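Local coordinates for protein acetyl-CoA acetyltransferase (Elizabethkingia anophelis NUHP1, PDB 6BN2) that probably catalyses the reversible condensation of two acetyl-CoA molecules to acetoacetyl-CoA and free CoA, at residues A[247-250]-A[251-255]; A[224-227]-A[228-231]; A[185-188]-A[189-193]. All coordinates share one frame; numbering follows the deposited sequence.

Contact 1 (A[247-250]-A[251-255]); sequences GTVT and AANAS. With CA (calcium ion), chain B.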
loop_
_atom_site.group_PDB
_atom_site.type_symbol
_atom_site.label_atom_id
_atom_site.label_comp_id
_atom_site.label_asym_id
_atom_site.label_seq_id
_atom_site.Cartn_x
_atom_site.Cartn_y
_atom_site.Cartn_z
ATOM N N GLY A 247 11.475 10.278 -33.058
ATOM C CA GLY A 247 11.567 10.000 -31.643
ATOM C C GLY A 247 12.677 10.787 -30.978
ATOM O O GLY A 247 13.510 11.426 -31.628
ATOM N N THR A 248 12.668 10.751 -29.648
ATOM C CA THR A 248 13.689 11.430 -28.857
ATOM C C THR A 248 14.205 10.607 -27.686
ATOM O O THR A 248 15.351 10.815 -27.275
ATOM C CB THR A 248 13.172 12.779 -28.318
ATOM O OG1 THR A 248 12.109 12.555 -27.378
ATOM C CG2 THR A 248 12.677 13.690 -29.439
ATOM N N VAL A 249 13.419 9.679 -27.142
ATOM C CA VAL A 249 13.771 8.951 -25.929
ATOM C C VAL A 249 14.553 7.699 -26.303
ATOM O O VAL A 249 14.147 6.946 -27.197
ATOM C CB VAL A 249 12.501 8.596 -25.131
ATOM C CG1 VAL A 249 12.858 7.782 -23.882
ATOM C CG2 VAL A 249 11.718 9.871 -24.771
ATOM N N THR A 250 15.678 7.467 -25.618
ATOM C CA THR A 250 16.531 6.312 -25.885
ATOM C C THR A 250 16.787 5.538 -24.599
ATOM O O THR A 250 16.422 5.961 -23.499
ATOM C CB THR A 250 17.891 6.703 -26.472
ATOM O OG1 THR A 250 18.663 7.341 -25.446
ATOM C CG2 THR A 250 17.743 7.643 -27.671
ATOM N N ALA A 251 17.467 4.398 -24.750
ATOM C CA ALA A 251 17.843 3.619 -23.575
ATOM C C ALA A 251 18.787 4.394 -22.668
ATOM O O ALA A 251 18.810 4.161 -21.454
ATOM C CB ALA A 251 18.488 2.295 -23.998
ATOM N N ALA A 252 19.577 5.309 -23.232
ATOM C CA ALA A 252 20.537 6.062 -22.432
ATOM C C ALA A 252 19.941 7.280 -21.757
ATOM O O ALA A 252 20.415 7.663 -20.684
ATOM C CB ALA A 252 21.716 6.524 -23.288
ATOM N N ASN A 253 18.948 7.932 -22.361
ATOM C CA ASN A 253 18.405 9.139 -21.743
ATOM C C ASN A 253 17.106 8.873 -20.993
ATOM O O ASN A 253 16.558 9.788 -20.369
ATOM C CB ASN A 253 18.277 10.282 -22.788
ATOM C CG ASN A 253 17.196 10.045 -23.851
ATOM O OD1 ASN A 253 16.173 9.414 -23.595
ATOM N ND2 ASN A 253 17.409 10.614 -25.042
ATOM N N ALA A 254 16.643 7.627 -20.990
ATOM C CA ALA A 254 15.615 7.156 -20.076
ATOM C C ALA A 254 16.291 6.504 -18.880
ATOM O O ALA A 254 17.443 6.073 -18.953
ATOM C CB ALA A 254 14.703 6.144 -20.771
ATOM N N SER A 255 15.575 6.434 -17.765
ATOM C CA SER A 255 16.092 5.669 -16.647
ATOM C C SER A 255 16.046 4.179 -16.979
ATOM O O SER A 255 15.490 3.749 -17.997
ATOM C CB SER A 255 15.305 5.969 -15.366
ATOM O OG SER A 255 13.941 5.586 -15.479
HETATM CA CA CA B . 19.868 5.420 -18.835
HETATM O O HOH W 1 21.147 4.773 -17.081
#

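Contact 2 (A[224-227]-A[228-231]); sequences DEEY and KNVK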
loop_
_atom_site.group_PDB
_atom_site.type_symbol
_atom_site.label_atom_id
_atom_site.label_comp_id
_atom_site.label_asym_id
_atom_site.label_seq_id
_atom_site.Cartn_x
_atom_site.Cartn_y
_atom_site.Cartn_z
ATOM N N ASP A 224 26.615 2.218 -6.267
ATOM C CA ASP A 224 25.710 2.190 -7.414
ATOM C C ASP A 224 26.457 1.700 -8.641
ATOM O O ASP A 224 27.579 2.135 -8.900
ATOM C CB ASP A 224 25.159 3.590 -7.701
ATOM C CG ASP A 224 24.332 4.143 -6.570
ATOM O OD1 ASP A 224 23.602 3.385 -5.904
ATOM O OD2 ASP A 224 24.397 5.361 -6.354
ATOM N N GLU A 225 25.849 0.783 -9.399
ATOM C CA GLU A 225 26.557 0.247 -10.557
ATOM C C GLU A 225 25.997 0.742 -11.885
ATOM O O GLU A 225 26.662 0.570 -12.916
ATOM C CB GLU A 225 26.573 -1.296 -10.546
ATOM C CG GLU A 225 25.201 -1.976 -10.738
ATOM C CD GLU A 225 25.266 -3.496 -10.529
ATOM O OE1 GLU A 225 26.373 -4.060 -10.378
ATOM O OE2 GLU A 225 24.193 -4.141 -10.507
ATOM N N GLU A 226 24.827 1.386 -11.885
ATOM C CA GLU A 226 24.223 1.801 -13.146
ATOM C C GLU A 226 25.041 2.885 -13.845
ATOM O O GLU A 226 25.124 2.895 -15.075
ATOM C CB GLU A 226 22.794 2.296 -12.914
ATOM C CG GLU A 226 22.008 2.459 -14.200
ATOM C CD GLU A 226 21.782 1.129 -14.897
ATOM O OE1 GLU A 226 21.289 0.177 -14.244
ATOM O OE2 GLU A 226 22.118 1.022 -16.096
ATOM N N TYR A 227 25.641 3.808 -13.088
ATOM C CA TYR A 227 26.225 4.995 -13.712
ATOM C C TYR A 227 27.509 4.675 -14.454
ATOM O O TYR A 227 27.982 5.501 -15.252
ATOM C CB TYR A 227 26.462 6.098 -12.664
ATOM C CG TYR A 227 27.672 5.915 -11.783
ATOM C CD1 TYR A 227 28.914 6.428 -12.167
ATOM C CD2 TYR A 227 27.595 5.251 -10.561
ATOM C CE1 TYR A 227 30.033 6.281 -11.378
ATOM C CE2 TYR A 227 28.727 5.098 -9.754
ATOM C CZ TYR A 227 29.942 5.619 -10.171
ATOM O OH TYR A 227 31.076 5.489 -9.403
ATOM N N LYS A 228 28.081 3.500 -14.215
ATOM C CA LYS A 228 29.206 3.030 -15.005
ATOM C C LYS A 228 28.769 2.356 -16.304
ATOM O O LYS A 228 29.616 2.109 -17.166
ATOM C CB LYS A 228 30.049 2.094 -14.143
ATOM C CG LYS A 228 30.782 2.843 -13.038
ATOM C CD LYS A 228 31.301 1.924 -11.942
ATOM C CE LYS A 228 30.209 1.619 -10.925
ATOM N NZ LYS A 228 30.746 0.997 -9.682
ATOM N N ASN A 229 27.473 2.082 -16.480
ATOM C CA ASN A 229 26.951 1.460 -17.701
ATOM C C ASN A 229 26.562 2.546 -18.704
ATOM O O ASN A 229 25.383 2.819 -18.952
ATOM C CB ASN A 229 25.751 0.574 -17.389
ATOM C CG ASN A 229 26.083 -0.557 -16.454
ATOM O OD1 ASN A 229 27.228 -0.998 -16.372
ATOM N ND2 ASN A 229 25.070 -1.050 -15.745
ATOM N N VAL A 230 27.580 3.171 -19.285
ATOM C CA VAL A 230 27.357 4.241 -20.247
ATOM C C VAL A 230 28.553 4.299 -21.183
ATOM O O VAL A 230 29.696 4.095 -20.767
ATOM C CB VAL A 230 27.125 5.598 -19.542
ATOM C CG1 VAL A 230 28.392 6.054 -18.805
ATOM C CG2 VAL A 230 26.656 6.651 -20.543
ATOM N N LYS A 231 28.281 4.553 -22.457
ATOM C CA LYS A 231 29.313 4.828 -23.452
ATOM C C LYS A 231 28.931 6.167 -24.072
ATOM O O LYS A 231 28.004 6.232 -24.884
ATOM C CB LYS A 231 29.399 3.714 -24.489
HETATM O O HOH W 2 28.235 -1.373 -13.909
HETATM O O HOH W 3 22.810 3.163 -17.690
HETATM O O HOH W 4 22.152 -0.876 -17.633
#

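Contact 3 (A[185-188]-A[189-193]); sequences FAIQ and SYERS. With CA (calcium ion), chain B.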
loop_
_atom_site.group_PDB
_atom_site.type_symbol
_atom_site.label_atom_id
_atom_site.label_comp_id
_atom_site.label_asym_id
_atom_site.label_seq_id
_atom_site.Cartn_x
_atom_site.Cartn_y
_atom_site.Cartn_z
ATOM N N PHE A 185 21.214 16.394 -21.061
ATOM C CA PHE A 185 20.779 16.200 -19.682
ATOM C C PHE A 185 21.259 14.858 -19.145
ATOM O O PHE A 185 21.751 14.772 -18.008
ATOM C CB PHE A 185 19.244 16.310 -19.600
ATOM C CG PHE A 185 18.672 16.128 -18.203
ATOM C CD1 PHE A 185 18.295 17.230 -17.448
ATOM C CD2 PHE A 185 18.498 14.856 -17.660
ATOM C CE1 PHE A 185 17.762 17.080 -16.171
ATOM C CE2 PHE A 185 17.977 14.694 -16.383
ATOM C CZ PHE A 185 17.600 15.816 -15.640
ATOM N N ALA A 186 21.122 13.795 -19.948
ATOM C CA ALA A 186 21.536 12.469 -19.503
ATOM C C ALA A 186 23.032 12.437 -19.227
ATOM O O ALA A 186 23.469 11.937 -18.185
ATOM C CB ALA A 186 21.165 11.415 -20.550
ATOM N N ILE A 187 23.828 12.979 -20.152
ATOM C CA ILE A 187 25.272 13.021 -19.959
ATOM C C ILE A 187 25.611 13.780 -18.686
ATOM O O ILE A 187 26.478 13.364 -17.908
ATOM C CB ILE A 187 25.953 13.638 -21.194
ATOM C CG1 ILE A 187 25.920 12.636 -22.347
ATOM C CG2 ILE A 187 27.381 14.068 -20.858
ATOM C CD1 ILE A 187 26.388 13.200 -23.658
ATOM N N GLN A 188 24.912 14.886 -18.433
ATOM C CA GLN A 188 25.154 15.618 -17.194
ATOM C C GLN A 188 24.819 14.765 -15.971
ATOM O O GLN A 188 25.544 14.795 -14.972
ATOM C CB GLN A 188 24.357 16.922 -17.195
ATOM C CG GLN A 188 24.505 17.735 -15.920
ATOM C CD GLN A 188 24.395 19.231 -16.176
ATOM O OE1 GLN A 188 25.300 19.847 -16.744
ATOM N NE2 GLN A 188 23.282 19.818 -15.768
ATOM N N SER A 189 23.732 13.984 -16.028
ATOM C CA SER A 189 23.404 13.128 -14.892
ATOM C C SER A 189 24.490 12.075 -14.660
ATOM O O SER A 189 24.906 11.843 -13.516
ATOM C CB SER A 189 22.036 12.469 -15.114
ATOM O OG SER A 189 21.627 11.730 -13.974
ATOM N N TYR A 190 24.986 11.450 -15.730
ATOM C CA TYR A 190 26.100 10.510 -15.584
ATOM C C TYR A 190 27.340 11.188 -15.009
ATOM O O TYR A 190 28.022 10.621 -14.139
ATOM C CB TYR A 190 26.442 9.855 -16.930
ATOM C CG TYR A 190 25.428 8.814 -17.363
ATOM C CD1 TYR A 190 25.423 7.544 -16.803
ATOM C CD2 TYR A 190 24.488 9.103 -18.335
ATOM C CE1 TYR A 190 24.484 6.589 -17.197
ATOM C CE2 TYR A 190 23.549 8.170 -18.727
ATOM C CZ TYR A 190 23.548 6.922 -18.156
ATOM O OH TYR A 190 22.617 5.991 -18.573
ATOM N N GLU A 191 27.673 12.378 -15.515
ATOM C CA GLU A 191 28.875 13.064 -15.047
ATOM C C GLU A 191 28.746 13.450 -13.582
ATOM O O GLU A 191 29.690 13.285 -12.802
ATOM C CB GLU A 191 29.123 14.304 -15.891
ATOM C CG GLU A 191 29.588 14.028 -17.293
ATOM C CD GLU A 191 29.648 15.296 -18.118
ATOM O OE1 GLU A 191 28.945 16.273 -17.768
ATOM O OE2 GLU A 191 30.377 15.310 -19.128
ATOM N N ARG A 192 27.584 13.979 -13.196
ATOM C CA ARG A 192 27.398 14.399 -11.814
ATOM C C ARG A 192 27.432 13.207 -10.875
ATOM O O ARG A 192 27.954 13.313 -9.759
ATOM C CB ARG A 192 26.074 15.146 -11.664
ATOM C CG ARG A 192 26.085 16.532 -12.283
ATOM C CD ARG A 192 24.664 17.121 -12.185
ATOM N NE ARG A 192 24.671 18.516 -12.552
ATOM C CZ ARG A 192 23.639 19.330 -12.383
ATOM N NH1 ARG A 192 22.526 18.858 -11.854
ATOM N NH2 ARG A 192 23.725 20.604 -12.743
ATOM N N SER A 193 26.871 12.072 -11.309
ATOM C CA SER A 193 26.857 10.874 -10.468
ATOM C C SER A 193 28.275 10.382 -10.215
ATOM O O SER A 193 28.640 10.049 -9.081
ATOM C CB SER A 193 26.035 9.774 -11.140
ATOM O OG SER A 193 24.662 10.173 -11.258
HETATM CA CA CA B . 19.868 5.420 -18.835
HETATM O O HOH W 1 21.147 4.773 -17.081
#

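Contact 1 (A[247-250]-A[251-255])
Thr248 O receives Asn253 ND2 just ahead of a compact ST motif, begun by Thr250, that folds the loop before strand 258-268 beside a calcium site. This bond spans 3.0 Å at 167°. The acceptor lies in the amide plane of Asn253 and the donor lies in the carbonyl plane of Thr248, so the bond fixes the rotation of the amide. Asp183, on helix 179-198, takes a second bond from ND2.

At Val249 the contact turns apolar: CG1 rests against Ala254 CB at 4.0 Å, while the side chain crosses that of Asn253 at about a right angle. The backbone N of Thr250 donates to the other end of the amide, Asn253 OD1, over 2.9 Å. This bond is straight at 171°, but its donor stands above the carbonyl plane rather than on a lone pair.

Thr250 also accepts in the other direction. With chi1 at 71°, OG1 sits between the backbone N and carbonyl carbon and faces the chain ahead; it accepts from Asn253 N at 3.2 Å and, weakly, from Ala252 N. The reciprocal pair of bonds between Thr250 and Asn253 resembles a capping box, but with no helix to cap. Thr250 O closes the turn by accepting from Ala254 N at 3.0 Å. Next to this turn lies the metal, whose site also takes in Ala252 and Tyr190: Ala254 O binds the calcium at 2.5 Å, and water 1 sits 2.3 Å from the same calcium ion.

Contact 2 (A[224-227]-A[228-231])
Lys228 lies over the ring of its neighbour Tyr227, its CG methylene 4.1 Å from the ring centroid and 18° off the normal. That geometry is a CH-pi contact over the face, displaced toward the rim. The lysine then bends at chi3 (-83°), which carries CE back along the chain to within 3.4 Å of Asp224 O. The same ring stacks with Trp197, and its OH is bonded to Glu223.

Glu226 and Asn229 are set quite differently. Their side chains cross at about a right angle, with carboxylate and amide planes 79° apart, and Glu226 OE2 stays 3.6 Å from Asn229 ND2 without a direct bond. Their direct link is the backbone bond: Asn229 N donates to Glu226 O over 2.9 Å, and the phi/psi values of Tyr227 and Lys228 fit a type I beta turn. Water 3 lies within bonding distance of both Glu226 OE2 and Asn229 O. Asn229 is itself the centre of an inverse gamma turn, closed by a weak bond from Val230 N to Lys228 O. Water 2 donates to Glu225 O at 2.7 Å; its bond to Asn229 OD1, which would join the residue before the turn to its last residue, is tentative, since Asn229 has two conformers. Val230 CG1 packs at 3.6 Å from Tyr227 O.

Asp224 forms a salt bridge with Arg19, Glu225 bonds to Ser28, and Glu226 OE1 bonds to Ser24 and Asn258. The chemistry implies a turn closed by a backbone bond and supplemented by water, whose carboxylates tie it to neighbouring parts of the fold, among them strand 12-24.

Contact 3 (A[185-188]-A[189-193])
Helix 179-198 supplies the calcium site with a phenol ligand, Tyr190, from the middle of this helical run. Successive i to i+4 bonds establish the helix: Ser189 N to Phe185 O, Tyr190 N to Ala186 O (2.9 Å, 167°), Glu191 N to Ile187 O, and Arg192 N to Gln188 O.

Tyr190 has CG anti to its carbonyl carbon (chi1 -74°), which lays the ring back along the preceding turn. Its CD2 comes to 3.0 Å from Ala186 O, Ile187 CA lies at the ring edge near its plane, and Ala186 CB touches CE2 at 4.4 Å. Tyr190 OH then reaches the calcium at 2.8 Å.

Elsewhere on the helix, Gln188 and Arg192 stack. Their amide and guanidinium planes are only 6° apart, and Gln188 NE2 stands 3.1 Å above the guanidinium plane, offset toward its rim. NE2 and Arg192 NH2 are both donors, so the contact rests on flat overlap without a hydrogen bond. Ile187 CG2 lies 3.7 Å from Glu191 OE2, against the carboxylate end, the two side chains crossing at a slant.

Ser189 O is gripped twice, by Ser193 N at 3.0 Å and by Ser193 OG at 2.8 Å, from opposite faces of its carbonyl plane. Ser189 OG itself is bonded to Glu325 and to Gly350 N. The chemistry thus varies round the helix: the tyrosine oxygen is committed to the metal, the two serine hydroxyls to polar partners, and the guanidinium group, stacked on the Gln188 amide, to Ala342 O, with weak bonds to Val345 O and Asn346 O.

All three contacts lie within the N-terminal thiolase domain, on the same side of the chain's centre. Contact 1 is largely buried, contacts 2 and 3 only partly so. Contacts 1 and 3 share the calcium and water 1: the loop gives a backbone carbonyl, the helix a phenol, and Ala186 CB packs 3.8 Å from Asn253 CA. Contact 2 lies against the same helix through Val230 CB, 3.7 Å from Tyr190 CE1, but does not touch contact 1. Their chemistry differs accordingly: side-chain-to-backbone bonds of an ST motif in 247-255, a turn supplemented by water in 224-231, and regular helical bonding with a flat stack in 185-193.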